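Local coordinates for coenzyme PQQ synthesis protein B (Methylobacterium extorquens, PDB 4Z7R), which adopts a metallo-beta-lactamase fold, takes part in pyrroloquinoline quinone biosynthesis and may help to transport PQQ or its precursor to the periplasm, at residues A[13-24]-A[266-274]; A[44-52]-A[144-152]. All coordinates share one frame; numbering follows the deposited sequence.

Interaction 1 (A[13-24]-A[266-274]); sequences GVPQWNCRCSIC and INNTNPVLI. With ZN (zinc ion), chain C.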
loop_
_atom_site.group_PDB
_atom_site.type_symbol
_atom_site.label_atom_id
_atom_site.label_comp_id
_atom_site.label_asym_id
_atom_site.label_seq_id
_atom_site.Cartn_x
_atom_site.Cartn_y
_atom_site.Cartn_z
ATOM N N GLY A 13 7.923 -2.075 -6.530
ATOM C CA GLY A 13 8.922 -1.654 -5.569
ATOM C C GLY A 13 10.169 -2.514 -5.595
ATOM O O GLY A 13 10.354 -3.345 -6.488
ATOM N N VAL A 14 11.039 -2.296 -4.615
ATOM C CA VAL A 14 12.244 -3.100 -4.445
ATOM C C VAL A 14 12.358 -3.493 -2.975
ATOM O O VAL A 14 12.492 -2.627 -2.114
ATOM C CB VAL A 14 13.521 -2.349 -4.880
ATOM C CG1 VAL A 14 14.719 -3.275 -4.815
ATOM C CG2 VAL A 14 13.369 -1.786 -6.288
ATOM N N PRO A 15 12.284 -4.800 -2.677
ATOM C CA PRO A 15 12.046 -5.878 -3.642
ATOM C C PRO A 15 10.585 -5.963 -4.060
ATOM O O PRO A 15 9.724 -5.337 -3.442
ATOM C CB PRO A 15 12.454 -7.131 -2.865
ATOM C CG PRO A 15 12.095 -6.792 -1.451
ATOM C CD PRO A 15 12.404 -5.315 -1.301
ATOM N N GLN A 16 10.315 -6.735 -5.105
ATOM C CA GLN A 16 8.946 -7.013 -5.512
ATOM C C GLN A 16 8.491 -8.296 -4.821
ATOM O O GLN A 16 9.270 -9.239 -4.682
ATOM C CB GLN A 16 8.850 -7.125 -7.030
ATOM C CG GLN A 16 7.479 -7.481 -7.564
ATOM C CD GLN A 16 7.434 -7.406 -9.073
ATOM O OE1 GLN A 16 7.705 -6.358 -9.660
ATOM N NE2 GLN A 16 7.123 -8.525 -9.711
ATOM N N TRP A 17 7.238 -8.317 -4.377
ATOM C CA TRP A 17 6.765 -9.337 -3.439
ATOM C C TRP A 17 6.920 -10.769 -3.940
ATOM O O TRP A 17 7.065 -11.692 -3.141
ATOM C CB TRP A 17 5.300 -9.082 -3.085
ATOM C CG TRP A 17 4.339 -9.408 -4.180
ATOM C CD1 TRP A 17 4.090 -8.670 -5.305
ATOM C CD2 TRP A 17 3.481 -10.554 -4.251
ATOM N NE1 TRP A 17 3.132 -9.291 -6.071
ATOM C CE2 TRP A 17 2.741 -10.447 -5.445
ATOM C CE3 TRP A 17 3.265 -11.657 -3.419
ATOM C CZ2 TRP A 17 1.805 -11.406 -5.831
ATOM C CZ3 TRP A 17 2.334 -12.606 -3.801
ATOM C CH2 TRP A 17 1.614 -12.473 -4.995
ATOM N N ASN A 18 6.890 -10.955 -5.255
ATOM C CA ASN A 18 7.032 -12.292 -5.827
ATOM C C ASN A 18 8.264 -12.432 -6.716
ATOM O O ASN A 18 8.300 -13.278 -7.609
ATOM C CB ASN A 18 5.781 -12.655 -6.630
ATOM C CG ASN A 18 5.625 -11.806 -7.876
ATOM O OD1 ASN A 18 6.115 -10.677 -7.935
ATOM N ND2 ASN A 18 4.947 -12.347 -8.882
ATOM N N CYS A 19 9.271 -11.600 -6.484
ATOM C CA CYS A 19 10.466 -11.648 -7.315
ATOM C C CYS A 19 11.706 -12.070 -6.544
ATOM O O CYS A 19 11.944 -11.606 -5.431
ATOM C CB CYS A 19 10.714 -10.291 -7.975
ATOM S SG CYS A 19 12.042 -10.330 -9.197
ATOM N N ARG A 20 12.492 -12.953 -7.152
ATOM C CA ARG A 20 13.776 -13.355 -6.595
ATOM C C ARG A 20 14.903 -13.175 -7.605
ATOM O O ARG A 20 15.831 -13.982 -7.650
ATOM C CB ARG A 20 13.732 -14.810 -6.120
ATOM C CG ARG A 20 13.095 -14.988 -4.759
ATOM C CD ARG A 20 13.962 -14.390 -3.669
ATOM N NE ARG A 20 14.938 -15.345 -3.159
ATOM C CZ ARG A 20 15.169 -15.549 -1.866
ATOM N NH1 ARG A 20 14.493 -14.857 -0.958
ATOM N NH2 ARG A 20 16.073 -16.440 -1.481
ATOM N N CYS A 21 14.818 -12.127 -8.422
ATOM C CA CYS A 21 15.938 -11.762 -9.286
ATOM C C CYS A 21 17.147 -11.413 -8.414
ATOM O O CYS A 21 17.024 -11.298 -7.197
ATOM C CB CYS A 21 15.564 -10.604 -10.227
ATOM S SG CYS A 21 15.610 -8.909 -9.553
ATOM N N SER A 22 18.309 -11.249 -9.034
ATOM C CA SER A 22 19.542 -11.026 -8.283
ATOM C C SER A 22 19.483 -9.743 -7.452
ATOM O O SER A 22 20.061 -9.670 -6.368
ATOM C CB SER A 22 20.739 -10.980 -9.234
ATOM O OG SER A 22 20.482 -10.127 -10.334
ATOM N N ILE A 23 18.776 -8.737 -7.953
ATOM C CA ILE A 23 18.654 -7.471 -7.237
ATOM C C ILE A 23 17.716 -7.595 -6.036
ATOM O O ILE A 23 18.086 -7.240 -4.913
ATOM C CB ILE A 23 18.171 -6.348 -8.174
ATOM C CG1 ILE A 23 19.260 -6.036 -9.207
ATOM C CG2 ILE A 23 17.830 -5.095 -7.378
ATOM C CD1 ILE A 23 18.761 -5.328 -10.451
ATOM N N CYS A 24 16.509 -8.106 -6.268
ATOM C CA CYS A 24 15.556 -8.323 -5.183
ATOM C C CYS A 24 16.115 -9.256 -4.114
ATOM O O CYS A 24 15.911 -9.029 -2.923
ATOM C CB CYS A 24 14.237 -8.884 -5.719
ATOM S SG CYS A 24 13.233 -7.680 -6.613
ATOM N N ILE A 266 12.388 3.465 -10.930
ATOM C CA ILE A 266 13.332 2.435 -11.349
ATOM C C ILE A 266 12.839 1.027 -11.012
ATOM O O ILE A 266 12.540 0.731 -9.858
ATOM C CB ILE A 266 14.705 2.672 -10.701
ATOM C CG1 ILE A 266 15.176 4.099 -11.002
ATOM C CG2 ILE A 266 15.712 1.656 -11.203
ATOM C CD1 ILE A 266 16.223 4.617 -10.049
ATOM N N ASN A 267 12.759 0.157 -12.017
ATOM C CA ASN A 267 12.250 -1.194 -11.785
ATOM C C ASN A 267 13.249 -2.043 -11.016
ATOM O O ASN A 267 14.454 -1.812 -11.084
ATOM C CB ASN A 267 11.895 -1.888 -13.099
ATOM C CG ASN A 267 10.940 -3.052 -12.899
ATOM O OD1 ASN A 267 9.902 -2.905 -12.260
ATOM N ND2 ASN A 267 11.297 -4.220 -13.427
ATOM N N ASN A 268 12.739 -3.037 -10.295
ATOM C CA ASN A 268 13.583 -3.901 -9.479
ATOM C C ASN A 268 14.645 -4.636 -10.293
ATOM O O ASN A 268 15.624 -5.123 -9.742
ATOM C CB ASN A 268 12.725 -4.916 -8.718
ATOM C CG ASN A 268 12.073 -5.936 -9.632
ATOM O OD1 ASN A 268 12.676 -6.959 -9.969
ATOM N ND2 ASN A 268 10.837 -5.666 -10.037
ATOM N N THR A 269 14.441 -4.717 -11.605
ATOM C CA THR A 269 15.362 -5.422 -12.491
ATOM C C THR A 269 16.486 -4.541 -13.042
ATOM O O THR A 269 17.301 -4.996 -13.842
ATOM C CB THR A 269 14.605 -6.031 -13.681
ATOM O OG1 THR A 269 13.847 -5.002 -14.329
ATOM C CG2 THR A 269 13.652 -7.115 -13.207
ATOM N N ASN A 270 16.541 -3.288 -12.611
ATOM C CA ASN A 270 17.527 -2.356 -13.152
ATOM C C ASN A 270 18.817 -2.373 -12.336
ATOM O O ASN A 270 18.806 -2.056 -11.149
ATOM C CB ASN A 270 16.945 -0.943 -13.204
ATOM C CG ASN A 270 17.778 0.011 -14.047
ATOM O OD1 ASN A 270 19.001 -0.107 -14.118
ATOM N ND2 ASN A 270 17.113 0.961 -14.693
ATOM N N PRO A 271 19.939 -2.731 -12.982
ATOM C CA PRO A 271 21.229 -2.879 -12.288
ATOM C C PRO A 271 21.806 -1.580 -11.713
ATOM O O PRO A 271 22.774 -1.654 -10.954
ATOM C CB PRO A 271 22.163 -3.446 -13.369
ATOM C CG PRO A 271 21.465 -3.269 -14.664
ATOM C CD PRO A 271 20.002 -3.133 -14.398
ATOM N N VAL A 272 21.247 -0.420 -12.051
ATOM C CA VAL A 272 21.696 0.813 -11.405
ATOM C C VAL A 272 21.299 0.811 -9.930
ATOM O O VAL A 272 21.831 1.588 -9.140
ATOM C CB VAL A 272 21.131 2.085 -12.082
ATOM C CG1 VAL A 272 21.471 2.104 -13.567
ATOM C CG2 VAL A 272 19.626 2.200 -11.859
ATOM N N LEU A 273 20.372 -0.070 -9.560
ATOM C CA LEU A 273 19.959 -0.204 -8.165
ATOM C C LEU A 273 21.072 -0.807 -7.321
ATOM O O LEU A 273 21.121 -0.610 -6.107
ATOM C CB LEU A 273 18.701 -1.063 -8.046
ATOM C CG LEU A 273 17.405 -0.483 -8.608
ATOM C CD1 LEU A 273 16.309 -1.531 -8.563
ATOM C CD2 LEU A 273 16.997 0.764 -7.834
ATOM N N ILE A 274 21.964 -1.549 -7.970
ATOM C CA ILE A 274 23.090 -2.158 -7.278
ATOM C C ILE A 274 24.133 -1.079 -7.040
ATOM O O ILE A 274 24.697 -0.531 -7.990
ATOM C CB ILE A 274 23.697 -3.326 -8.077
ATOM C CG1 ILE A 274 22.666 -4.442 -8.247
ATOM C CG2 ILE A 274 24.938 -3.861 -7.378
ATOM C CD1 ILE A 274 23.044 -5.465 -9.299
HETATM ZN ZN ZN C . 13.421 -8.522 -8.804
HETATM O O HOH W 1 9.925 -2.937 -9.147
#
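A zinc ion joins Asn268 to Cys19, Cys21 and Cys24, and the path along Asn268 illustrates how one side chain can bring a loop to a zinc site of three cysteines. Its CB rests 3.6 Å from the carbonyl O of Gly13 and lies beside Cys24 SG. From there CG turns into the crowded position between the backbone N and the carbonyl carbon (chi1 68°), which sets the amide beside the zinc; the turn about the next bond then points OD1 at it. Asn268 OD1 binds the zinc at 2.1 Å, completing the set of three thiolates, with Cys19 SG at 2.3 Å. The other tip atom, ND2, donates to a water 3.0 Å away; the same water accepts from Asn268 N and donates to Gly13 O. Gln16 OE1 lies 3.2 Å from Asn268 ND2, but the angle is poor for a hydrogen bond; the two amide planes stand 75° apart.

The sulfurs are themselves held by the backbone. Cys24 N points almost straight at Cys21 SG (179°), an N-cap of the following helix, while Cys19 SG accepts from Cys21 N, and Cys24 SG from Gln16 N. Such N-H groups would be expected to stabilise thiolate charge.

Beyond the metal, Ile23 presses its CD1 to 3.3 Å from Asn270 O and its CG2 against Leu273. Val14 CG2 meets Leu273 CD1 tip to tip at 3.7 Å.

Glu102 of the second subunit hydrogen-bonds to Trp17 and Asn18. The site ties the start of helix 22-29 to the loop between strand 260-264 and helix 278-285, where helix 224-228 packs on Asn267, Thr269 and Asn270.

Interaction 2 (A[44-52]-A[144-152]); sequences VSPDGERWL and EPVPGLSVT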
loop_
_atom_site.group_PDB
_atom_site.type_symbol
_atom_site.label_atom_id
_atom_site.label_comp_id
_atom_site.label_asym_id
_atom_site.label_seq_id
_atom_site.Cartn_x
_atom_site.Cartn_y
_atom_site.Cartn_z
ATOM N N VAL A 44 6.046 17.797 -3.063
ATOM C CA VAL A 44 6.685 19.081 -3.319
ATOM C C VAL A 44 5.973 20.175 -2.531
ATOM O O VAL A 44 4.750 20.151 -2.401
ATOM C CB VAL A 44 6.678 19.423 -4.831
ATOM C CG1 VAL A 44 7.317 20.779 -5.085
ATOM C CG2 VAL A 44 7.398 18.343 -5.628
ATOM N N SER A 45 6.740 21.126 -2.005
ATOM C CA SER A 45 6.177 22.234 -1.239
ATOM C C SER A 45 6.895 23.543 -1.545
ATOM O O SER A 45 8.116 23.562 -1.702
ATOM C CB SER A 45 6.259 21.949 0.260
ATOM O OG SER A 45 5.822 23.068 1.014
ATOM N N PRO A 46 6.138 24.646 -1.625
ATOM C CA PRO A 46 6.757 25.961 -1.803
ATOM C C PRO A 46 7.296 26.533 -0.492
ATOM O O PRO A 46 8.130 27.436 -0.522
ATOM C CB PRO A 46 5.608 26.812 -2.344
ATOM C CG PRO A 46 4.395 26.223 -1.703
ATOM C CD PRO A 46 4.665 24.727 -1.614
ATOM N N ASP A 47 6.835 26.004 0.639
ATOM C CA ASP A 47 7.131 26.620 1.930
ATOM C C ASP A 47 7.618 25.627 2.984
ATOM O O ASP A 47 8.049 26.027 4.064
ATOM C CB ASP A 47 5.894 27.362 2.455
ATOM C CG ASP A 47 4.655 26.479 2.519
ATOM O OD1 ASP A 47 4.787 25.242 2.650
ATOM O OD2 ASP A 47 3.539 27.025 2.445
ATOM N N GLY A 48 7.544 24.337 2.673
ATOM C CA GLY A 48 7.981 23.308 3.599
ATOM C C GLY A 48 6.945 22.858 4.615
ATOM O O GLY A 48 7.237 22.024 5.471
ATOM N N GLU A 49 5.732 23.398 4.530
ATOM C CA GLU A 49 4.673 23.028 5.467
ATOM C C GLU A 49 3.425 22.525 4.743
ATOM O O GLU A 49 2.738 21.622 5.221
ATOM C CB GLU A 49 4.314 24.215 6.368
ATOM C CG GLU A 49 5.467 24.684 7.246
ATOM C CD GLU A 49 5.053 25.752 8.239
ATOM O OE1 GLU A 49 5.920 26.215 9.009
ATOM O OE2 GLU A 49 3.862 26.127 8.257
ATOM N N ARG A 50 3.144 23.115 3.587
ATOM C CA ARG A 50 1.984 22.741 2.788
ATOM C C ARG A 50 2.457 22.002 1.543
ATOM O O ARG A 50 3.224 22.543 0.748
ATOM C CB ARG A 50 1.171 23.980 2.412
ATOM C CG ARG A 50 0.545 24.684 3.607
ATOM C CD ARG A 50 -0.053 26.022 3.208
ATOM N NE ARG A 50 0.978 26.961 2.772
ATOM C CZ ARG A 50 0.740 28.215 2.403
ATOM N NH1 ARG A 50 -0.499 28.689 2.414
ATOM N NH2 ARG A 50 1.741 28.996 2.025
ATOM N N TRP A 51 1.997 20.767 1.374
ATOM C CA TRP A 51 2.572 19.890 0.361
ATOM C C TRP A 51 1.590 19.414 -0.699
ATOM O O TRP A 51 0.407 19.195 -0.431
ATOM C CB TRP A 51 3.210 18.670 1.029
ATOM C CG TRP A 51 4.352 19.010 1.928
ATOM C CD1 TRP A 51 4.279 19.477 3.206
ATOM C CD2 TRP A 51 5.745 18.917 1.612
ATOM N NE1 TRP A 51 5.542 19.681 3.708
ATOM C CE2 TRP A 51 6.460 19.343 2.748
ATOM C CE3 TRP A 51 6.457 18.513 0.477
ATOM C CZ2 TRP A 51 7.852 19.378 2.785
ATOM C CZ3 TRP A 51 7.840 18.553 0.514
ATOM C CH2 TRP A 51 8.522 18.979 1.661
ATOM N N LEU A 52 2.109 19.264 -1.912
ATOM C CA LEU A 52 1.402 18.598 -2.990
ATOM C C LEU A 52 1.977 17.202 -3.166
ATOM O O LEU A 52 3.187 17.042 -3.329
ATOM C CB LEU A 52 1.524 19.379 -4.298
ATOM C CG LEU A 52 1.110 18.616 -5.563
ATOM C CD1 LEU A 52 -0.403 18.446 -5.629
ATOM C CD2 LEU A 52 1.635 19.303 -6.819
ATOM N N GLU A 144 -2.628 26.179 -9.478
ATOM C CA GLU A 144 -1.887 26.461 -8.252
ATOM C C GLU A 144 -2.497 25.722 -7.063
ATOM O O GLU A 144 -3.297 26.291 -6.319
ATOM C CB GLU A 144 -1.864 27.972 -7.990
ATOM C CG GLU A 144 -0.960 28.416 -6.852
ATOM C CD GLU A 144 -0.944 29.925 -6.682
ATOM O OE1 GLU A 144 -1.729 30.611 -7.371
ATOM O OE2 GLU A 144 -0.145 30.428 -5.864
ATOM N N PRO A 145 -2.117 24.448 -6.876
ATOM C CA PRO A 145 -2.765 23.603 -5.864
ATOM C C PRO A 145 -2.331 23.950 -4.443
ATOM O O PRO A 145 -3.026 23.617 -3.483
ATOM C CB PRO A 145 -2.305 22.193 -6.242
ATOM C CG PRO A 145 -0.993 22.398 -6.927
ATOM C CD PRO A 145 -1.086 23.720 -7.638
ATOM N N VAL A 146 -1.184 24.607 -4.326
ATOM C CA VAL A 146 -0.687 25.128 -3.059
ATOM C C VAL A 146 -0.219 26.553 -3.328
ATOM O O VAL A 146 0.417 26.800 -4.350
ATOM C CB VAL A 146 0.473 24.274 -2.487
ATOM C CG1 VAL A 146 1.005 24.876 -1.190
ATOM C CG2 VAL A 146 0.030 22.835 -2.262
ATOM N N PRO A 147 -0.555 27.501 -2.437
ATOM C CA PRO A 147 -0.171 28.893 -2.704
ATOM C C PRO A 147 1.335 29.056 -2.915
ATOM O O PRO A 147 2.135 28.678 -2.058
ATOM C CB PRO A 147 -0.636 29.630 -1.447
ATOM C CG PRO A 147 -1.791 28.811 -0.956
ATOM C CD PRO A 147 -1.393 27.383 -1.230
ATOM N N GLY A 148 1.703 29.605 -4.067
ATOM C CA GLY A 148 3.096 29.816 -4.411
ATOM C C GLY A 148 3.657 28.704 -5.280
ATOM O O GLY A 148 4.770 28.809 -5.794
ATOM N N LEU A 149 2.887 27.636 -5.451
ATOM C CA LEU A 149 3.342 26.500 -6.244
ATOM C C LEU A 149 2.515 26.354 -7.510
ATOM O O LEU A 149 1.343 25.982 -7.456
ATOM C CB LEU A 149 3.281 25.210 -5.424
ATOM C CG LEU A 149 3.923 23.977 -6.067
ATOM C CD1 LEU A 149 5.436 24.063 -5.959
ATOM C CD2 LEU A 149 3.408 22.700 -5.417
ATOM N N SER A 150 3.133 26.641 -8.651
ATOM C CA SER A 150 2.452 26.525 -9.935
ATOM C C SER A 150 2.788 25.202 -10.606
ATOM O O SER A 150 3.947 24.783 -10.642
ATOM C CB SER A 150 2.823 27.694 -10.850
ATOM O OG SER A 150 4.230 27.794 -10.998
ATOM N N VAL A 151 1.761 24.547 -11.135
ATOM C CA VAL A 151 1.917 23.252 -11.788
ATOM C C VAL A 151 1.291 23.271 -13.180
ATOM O O VAL A 151 0.172 23.751 -13.357
ATOM C CB VAL A 151 1.279 22.117 -10.954
ATOM C CG1 VAL A 151 1.526 20.767 -11.599
ATOM C CG2 VAL A 151 1.806 22.134 -9.519
ATOM N N THR A 152 2.007 22.731 -14.162
ATOM C CA THR A 152 1.489 22.628 -15.519
ATOM C C THR A 152 1.564 21.182 -15.982
ATOM O O THR A 152 2.588 20.521 -15.821
ATOM C CB THR A 152 2.271 23.519 -16.504
ATOM O OG1 THR A 152 2.351 24.853 -15.989
ATOM C CG2 THR A 152 1.582 23.551 -17.862
#
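Val146 holds its CG1 opposite the backbone N (chi1 178°), and this directs the two methyls to different parts of the facing hairpin: CG1 lies 3.7 Å from Pro46 CG and also against Arg50 CB, while CG2 approaches the backbone of Trp51. In Leu149 the extended first torsion (chi1 -171°) carries the fork inward between two strands. There Leu149 CD1 meets Val44 CG1 at 3.9 Å, the two side chains crossing at about a right angle, and Leu149 CD2 comes within 4.0 Å of Leu52 CB. Leu52 in turn reaches Val151 end on, CD2 to CG2 at 3.9 Å, with Pro145 CG beside it. Valine and leucine methyls and proline rings thus meet from several directions.

Nearer the surface the chemistry changes. The guanidinium of Arg50 has Pro147 CD over one face, and NH1 lies 3.6 Å from Pro147 CG. Its flat orientation is fixed by Asp47: NE and NH2 both address OD2 in the guanidinium plane, with Arg50 NE to Asp47 OD2 at 2.6 Å. The other oxygen, OD1, takes the backbone N atoms of Glu49 and Arg50, so one carboxylate shapes the turn and also positions the arginine. Ser45 OG braces the same turn, accepting from Asp47 N and Gly48 N while donating to Arg50 O.

Across the interface, Pro147 and Gly148 occupy the corners of a type II turn closed by Leu149 N to Val146 O at 2.8 Å. Sheet meets sheet here: the hairpin of strands 41-45 and 51-54 packs on the turn that links strands 142-144 and 149-159 and on the first residues of strand 149-159, as in the beta-sandwich centre of the metallo-beta-lactamase fold.

How the interactions relate
Placed on opposite sides of the chain's centre, with their own centres about 32 Å apart, the two contacts show how chemistry follows location. Interaction 1 is buried and joins two mostly irregular segments, a helix start among them; a zinc ion and a water link the segments, with a patch of aliphatic side chains beside them. Interaction 2 is only partly buried: apolar side chains bring two sheets together on its inner side, and a salt bridge borders it near the surface. No secondary-structure element is shared, although helix 22-29 and strand 41-45 are consecutive in the chain. The second subunit reaches interaction 1 but not interaction 2.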